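Local coordinates for protein carbonic anhydrase (PDB 1DDZ) that probably catalyses the reversible hydration of carbon dioxide to hydrogencarbonate as a zinc-dependent beta-class carbonic anhydrase, at residues Thr208-Val213 / Leu221-Val226; Glu440-Val445 / Leu461-Val466. All coordinates share one frame; numbering follows the deposited sequence.

Interaction 1 of 2, residues Thr208-Val213 / Leu221-Val226; sequences TVQGVV and LRDLGV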
loop_
_atom_site.group_PDB
_atom_site.type_symbol
_atom_site.label_atom_id
_atom_site.label_comp_id
_atom_site.label_asym_id
_atom_site.label_seq_id
_atom_site.Cartn_x
_atom_site.Cartn_y
_atom_site.Cartn_z
ATOM N N THR A 208 14.024 -3.855 -20.850
ATOM C CA THR A 208 12.779 -3.946 -21.607
ATOM C C THR A 208 11.595 -4.344 -20.732
ATOM O O THR A 208 11.758 -5.050 -19.743
ATOM C CB THR A 208 12.865 -5.003 -22.703
ATOM O OG1 THR A 208 13.171 -6.271 -22.116
ATOM C CG2 THR A 208 13.928 -4.620 -23.727
ATOM N N VAL A 209 10.409 -3.859 -21.067
ATOM C CA VAL A 209 9.230 -4.259 -20.339
ATOM C C VAL A 209 8.313 -4.777 -21.412
ATOM O O VAL A 209 8.048 -4.080 -22.377
ATOM C CB VAL A 209 8.547 -3.110 -19.608
ATOM C CG1 VAL A 209 7.401 -3.672 -18.731
ATOM C CG2 VAL A 209 9.553 -2.346 -18.776
ATOM N N GLN A 210 7.836 -6.000 -21.262
ATOM C CA GLN A 210 6.961 -6.589 -22.249
ATOM C C GLN A 210 5.787 -7.309 -21.616
ATOM O O GLN A 210 5.896 -7.837 -20.506
ATOM C CB GLN A 210 7.785 -7.538 -23.124
ATOM C CG GLN A 210 7.222 -8.926 -23.314
ATOM C CD GLN A 210 7.459 -9.474 -24.710
ATOM O OE1 GLN A 210 8.583 -9.726 -25.112
ATOM N NE2 GLN A 210 6.384 -9.657 -25.458
ATOM N N GLY A 211 4.652 -7.289 -22.312
ATOM C CA GLY A 211 3.451 -7.966 -21.848
ATOM C C GLY A 211 3.247 -9.290 -22.560
ATOM O O GLY A 211 3.544 -9.431 -23.750
ATOM N N VAL A 212 2.648 -10.247 -21.866
ATOM C CA VAL A 212 2.451 -11.562 -22.439
ATOM C C VAL A 212 1.218 -12.210 -21.765
ATOM O O VAL A 212 0.842 -11.800 -20.681
ATOM C CB VAL A 212 3.807 -12.333 -22.231
ATOM C CG1 VAL A 212 3.739 -13.348 -21.109
ATOM C CG2 VAL A 212 4.339 -12.849 -23.525
ATOM N N VAL A 213 0.501 -13.101 -22.457
ATOM C CA VAL A 213 -0.668 -13.810 -21.879
ATOM C C VAL A 213 -0.581 -15.201 -22.436
ATOM O O VAL A 213 0.075 -15.406 -23.444
ATOM C CB VAL A 213 -2.093 -13.416 -22.434
ATOM C CG1 VAL A 213 -3.057 -13.009 -21.318
ATOM C CG2 VAL A 213 -2.012 -12.466 -23.593
ATOM N N LEU A 221 2.628 -18.483 -25.171
ATOM C CA LEU A 221 2.667 -17.068 -24.841
ATOM C C LEU A 221 2.328 -16.212 -26.053
ATOM O O LEU A 221 2.875 -16.434 -27.139
ATOM C CB LEU A 221 4.048 -16.678 -24.320
ATOM C CG LEU A 221 4.524 -17.300 -23.007
ATOM C CD1 LEU A 221 5.943 -16.800 -22.759
ATOM C CD2 LEU A 221 3.611 -16.932 -21.842
ATOM N N ARG A 222 1.421 -15.249 -25.862
ATOM C CA ARG A 222 1.000 -14.329 -26.918
ATOM C C ARG A 222 1.567 -12.977 -26.558
ATOM O O ARG A 222 1.625 -12.613 -25.375
ATOM C CB ARG A 222 -0.512 -14.227 -26.995
ATOM C CG ARG A 222 -1.260 -15.506 -26.829
ATOM C CD ARG A 222 -0.951 -16.491 -27.891
ATOM N NE ARG A 222 -1.933 -17.565 -27.819
ATOM C CZ ARG A 222 -2.144 -18.447 -28.786
ATOM N NH1 ARG A 222 -1.430 -18.381 -29.901
ATOM N NH2 ARG A 222 -3.080 -19.382 -28.649
ATOM N N ASP A 223 1.919 -12.198 -27.567
ATOM C CA ASP A 223 2.539 -10.901 -27.347
ATOM C C ASP A 223 1.564 -9.757 -27.110
ATOM O O ASP A 223 0.543 -9.678 -27.766
ATOM C CB ASP A 223 3.429 -10.595 -28.544
ATOM C CG ASP A 223 4.449 -9.545 -28.265
ATOM O OD1 ASP A 223 4.522 -9.079 -27.115
ATOM O OD2 ASP A 223 5.195 -9.183 -29.209
ATOM N N LEU A 224 1.846 -8.926 -26.108
ATOM C CA LEU A 224 1.009 -7.755 -25.832
ATOM C C LEU A 224 1.787 -6.494 -26.143
ATOM O O LEU A 224 1.259 -5.391 -25.997
ATOM C CB LEU A 224 0.573 -7.682 -24.372
ATOM C CG LEU A 224 -0.737 -8.323 -23.933
ATOM C CD1 LEU A 224 -1.896 -7.725 -24.690
ATOM C CD2 LEU A 224 -0.669 -9.779 -24.176
ATOM N N GLY A 225 3.072 -6.656 -26.459
ATOM C CA GLY A 225 3.901 -5.508 -26.775
ATOM C C GLY A 225 5.103 -5.406 -25.865
ATOM O O GLY A 225 5.069 -5.894 -24.738
ATOM N N VAL A 226 6.174 -4.807 -26.383
ATOM C CA VAL A 226 7.423 -4.605 -25.670
ATOM C C VAL A 226 7.760 -3.133 -25.736
ATOM O O VAL A 226 7.583 -2.501 -26.768
ATOM C CB VAL A 226 8.610 -5.349 -26.370
ATOM C CG1 VAL A 226 9.903 -5.242 -25.528
ATOM C CG2 VAL A 226 8.266 -6.803 -26.613
#
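The carboxamide of Gln-210 and the carboxylate of Asp-223 meet with their planes 46° apart. Val-226 CG2 lies over one face of the amide, 3.4 Å from Gln-210 CD, a branched carbon laid on a flat polar group. Asp-223 OD1 comes to the amide's nitrogen end, close to the extension of the CD-NE2 bond. Gln-210 NE2 and Asp-223 OD1 are 2.6 Å apart, but neither N-H points well at the oxygen, and the pair is not a hydrogen bond. NE2 instead makes a weak bond to the carbonyl of its neighbour, Gly-211. CG of Asp-223 stands anti to the backbone N (chi1 -161°), and OD1 accepts Gly-225 N at 2.9 Å from above the carboxylate plane, closing an Asx turn.

That turn sits in a beta bulge, where Leu-224 and Gly-225 together face Gly-211. Gly-211 N gives its hydrogen to Gly-225 O at 2.8 Å, and Gly-211 O accepts Leu-224 N from above the carbonyl plane. Both glycines suit their places: a CB on Gly-211 would strike Leu-224 CB, and the backbone angles of Gly-225 would jam one against the preceding carbonyl. Farther along, Val-213 and Arg-222 form a hydrogen-bonded antiparallel pair, with Arg-222 N to Val-213 O at 2.8 Å. Beside them Val-212 CG1 meets Leu-221 CD2 at 3.7 Å, one apolar branch against another. Phe-294 of helix 292-307 touches Gln-210, Val-212 and Asp-223, while helix 172-193 packs on Val-213 and Leu-224. The Arg-222 guanidinium leads off to a salt bridge with Asp-218.

This hairpin at the sheet's end thus combines apolar cover with a carboxylate whose oxygen grips a bulge N-H, and the adjacent amide dipole may temper that charge.

Interaction 2 of 2, residues Glu440-Val445 / Leu461-Val466; sequences EQMHNV and LEVQGV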
loop_
_atom_site.group_PDB
_atom_site.type_symbol
_atom_site.label_atom_id
_atom_site.label_comp_id
_atom_site.label_asym_id
_atom_site.label_seq_id
_atom_site.Cartn_x
_atom_site.Cartn_y
_atom_site.Cartn_z
ATOM N N GLU A 440 8.174 -15.312 12.458
ATOM C CA GLU A 440 7.541 -14.031 12.671
ATOM C C GLU A 440 6.441 -13.831 11.610
ATOM O O GLU A 440 5.335 -13.407 11.931
ATOM C CB GLU A 440 8.609 -12.949 12.569
ATOM C CG GLU A 440 8.432 -11.746 13.485
ATOM C CD GLU A 440 8.632 -12.076 14.966
ATOM O OE1 GLU A 440 7.647 -12.437 15.636
ATOM O OE2 GLU A 440 9.765 -11.936 15.475
ATOM N N GLN A 441 6.709 -14.218 10.358
ATOM C CA GLN A 441 5.714 -14.056 9.283
ATOM C C GLN A 441 4.524 -14.989 9.479
ATOM O O GLN A 441 3.397 -14.612 9.197
ATOM C CB GLN A 441 6.342 -14.212 7.896
ATOM C CG GLN A 441 7.504 -13.253 7.646
ATOM C CD GLN A 441 7.225 -11.842 8.118
ATOM O OE1 GLN A 441 6.224 -11.248 7.748
ATOM N NE2 GLN A 441 8.112 -11.297 8.936
ATOM N N MET A 442 4.769 -16.185 10.011
ATOM C CA MET A 442 3.697 -17.133 10.312
ATOM C C MET A 442 2.806 -16.504 11.375
ATOM O O MET A 442 1.580 -16.603 11.327
ATOM C CB MET A 442 4.248 -18.383 10.949
ATOM C CG MET A 442 4.874 -19.390 10.054
ATOM S SD MET A 442 5.658 -20.583 11.186
ATOM C CE MET A 442 4.281 -21.369 11.850
ATOM N N HIS A 443 3.446 -15.920 12.385
ATOM C CA HIS A 443 2.732 -15.274 13.466
ATOM C C HIS A 443 1.771 -14.266 12.856
ATOM O O HIS A 443 0.580 -14.328 13.137
ATOM C CB HIS A 443 3.704 -14.579 14.422
ATOM C CG HIS A 443 3.104 -14.239 15.757
ATOM N ND1 HIS A 443 3.868 -14.007 16.883
ATOM C CD2 HIS A 443 1.817 -14.071 16.141
ATOM C CE1 HIS A 443 3.083 -13.704 17.898
ATOM N NE2 HIS A 443 1.832 -13.734 17.476
ATOM N N ASN A 444 2.289 -13.409 11.977
ATOM C CA ASN A 444 1.498 -12.392 11.287
ATOM C C ASN A 444 0.303 -12.976 10.531
ATOM O O ASN A 444 -0.793 -12.446 10.634
ATOM C CB ASN A 444 2.364 -11.579 10.326
ATOM C CG ASN A 444 3.350 -10.691 11.033
ATOM O OD1 ASN A 444 3.377 -10.635 12.256
ATOM N ND2 ASN A 444 4.158 -9.960 10.262
ATOM N N VAL A 445 0.460 -14.078 9.798
ATOM C CA VAL A 445 -0.722 -14.601 9.108
ATOM C C VAL A 445 -1.732 -15.150 10.102
ATOM O O VAL A 445 -2.924 -15.031 9.885
ATOM C CB VAL A 445 -0.432 -15.587 7.889
ATOM C CG1 VAL A 445 1.020 -15.653 7.547
ATOM C CG2 VAL A 445 -1.039 -16.944 8.065
ATOM N N LEU A 461 -7.861 -24.871 8.969
ATOM C CA LEU A 461 -6.843 -24.044 8.371
ATOM C C LEU A 461 -5.562 -24.145 9.175
ATOM O O LEU A 461 -5.458 -23.612 10.269
ATOM C CB LEU A 461 -7.307 -22.588 8.315
ATOM C CG LEU A 461 -6.296 -21.609 7.711
ATOM C CD1 LEU A 461 -6.081 -21.901 6.231
ATOM C CD2 LEU A 461 -6.837 -20.229 7.871
ATOM N N GLU A 462 -4.568 -24.797 8.597
ATOM C CA GLU A 462 -3.268 -24.968 9.230
ATOM C C GLU A 462 -2.251 -23.975 8.677
ATOM O O GLU A 462 -2.149 -23.788 7.471
ATOM C CB GLU A 462 -2.801 -26.397 8.973
ATOM C CG GLU A 462 -1.376 -26.700 9.350
ATOM C CD GLU A 462 -1.001 -28.138 9.061
ATOM O OE1 GLU A 462 -0.555 -28.420 7.928
ATOM O OE2 GLU A 462 -1.162 -28.990 9.966
ATOM N N VAL A 463 -1.560 -23.271 9.554
ATOM C CA VAL A 463 -0.532 -22.327 9.114
ATOM C C VAL A 463 0.808 -22.999 9.394
ATOM O O VAL A 463 1.162 -23.237 10.547
ATOM C CB VAL A 463 -0.607 -20.989 9.871
ATOM C CG1 VAL A 463 0.484 -20.050 9.371
ATOM C CG2 VAL A 463 -1.998 -20.351 9.701
ATOM N N GLN A 464 1.532 -23.325 8.335
ATOM C CA GLN A 464 2.825 -24.004 8.414
ATOM C C GLN A 464 4.002 -23.091 8.041
ATOM O O GLN A 464 3.913 -22.264 7.124
ATOM C CB GLN A 464 2.777 -25.233 7.491
ATOM C CG GLN A 464 4.091 -25.933 7.224
ATOM C CD GLN A 464 4.546 -26.832 8.368
ATOM O OE1 GLN A 464 5.526 -26.535 9.062
ATOM N NE2 GLN A 464 3.863 -27.937 8.545
ATOM N N GLY A 465 5.089 -23.222 8.792
ATOM C CA GLY A 465 6.303 -22.451 8.562
ATOM C C GLY A 465 7.324 -23.457 8.047
ATOM O O GLY A 465 7.441 -24.567 8.592
ATOM N N VAL A 466 8.111 -23.066 7.053
ATOM C CA VAL A 466 9.037 -23.997 6.418
ATOM C C VAL A 466 10.260 -23.228 5.895
ATOM O O VAL A 466 10.185 -22.015 5.717
ATOM C CB VAL A 466 8.220 -24.728 5.266
ATOM C CG1 VAL A 466 8.655 -24.314 3.886
ATOM C CG2 VAL A 466 8.189 -26.223 5.453
#
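Met-442 meets Gly-465 through sulfur and carbon contacts, the closest part of this helix-on-strand packing. Met-442 SD stands 3.3 Å from Gly-465 CA, and its CG lies 3.7 Å from the same carbon. The chain then bends at the last torsion (chi3 71°), placing Met-442 CE 3.7 Å from Gly-465 N and near the backbone oxygen of Val-463, so the thioether runs against the bare strand backbone. Glycine fits here because a CB would point toward the helix and come 2.1 Å from Met-442 SD, an impossible overlap. Methionine suits the other side, being long, flexible and apolar enough to fill a buried position. An alanine in place of Met-442 would probably leave a gap over Gly-465, since the CG, SD and CE contacts with its backbone would go.

The second kind of contact is between branched aliphatic side chains. Val-445, one helical turn beyond Met-442, sets CG2 3.7 Å from Val-463 CG1 and 3.9 Å from Val-463 CG2, the two valine side chains lying alongside and pointing opposite ways. Val-463 CG1 also lies 4.4 Å from Met-442 CB, and the compact valine fills the angle between the two helical residues. No hydrogen bond joins the segments; the strand's backbone groups pair instead with other strands.

The segment axes approach to 8.5 Å and run nearly antiparallel, at 166°. Helix 426-447 belongs to the beta-alpha-beta connection between the adjacent parallel strands 378-384 and 462-468, and it lies against a face of the mixed sheet. Val-381 of strand 378-384 touches Val-445, and Val-451 and Trp-455 of helix 449-456 close around the two valines, while strand 476-481 borders strand 462-468 on its other edge.

How the interactions relate
The two contacts belong to different carbonic anhydrase units of one chain, each with a five-stranded mixed sheet. Strands 208-214 and 462-468 hold the same fourth place in their sheets, and Gly-211 corresponds in sequence to Gly-465. Interaction 1 joins that strand to its antiparallel edge neighbour; interaction 2 joins it to the helix over the sheet face. Their centres are 35 Å apart, on opposite sides of the chain's centre, and their nearest atoms about 27 Å apart, so neither touches the other. Interaction 1 is nearer catalysis: the side chain of Val-213 lies about 6 Å from that of zinc ligand His-130 and about 10 Å from a zinc ion. Interaction 2 lies away from the metal sites.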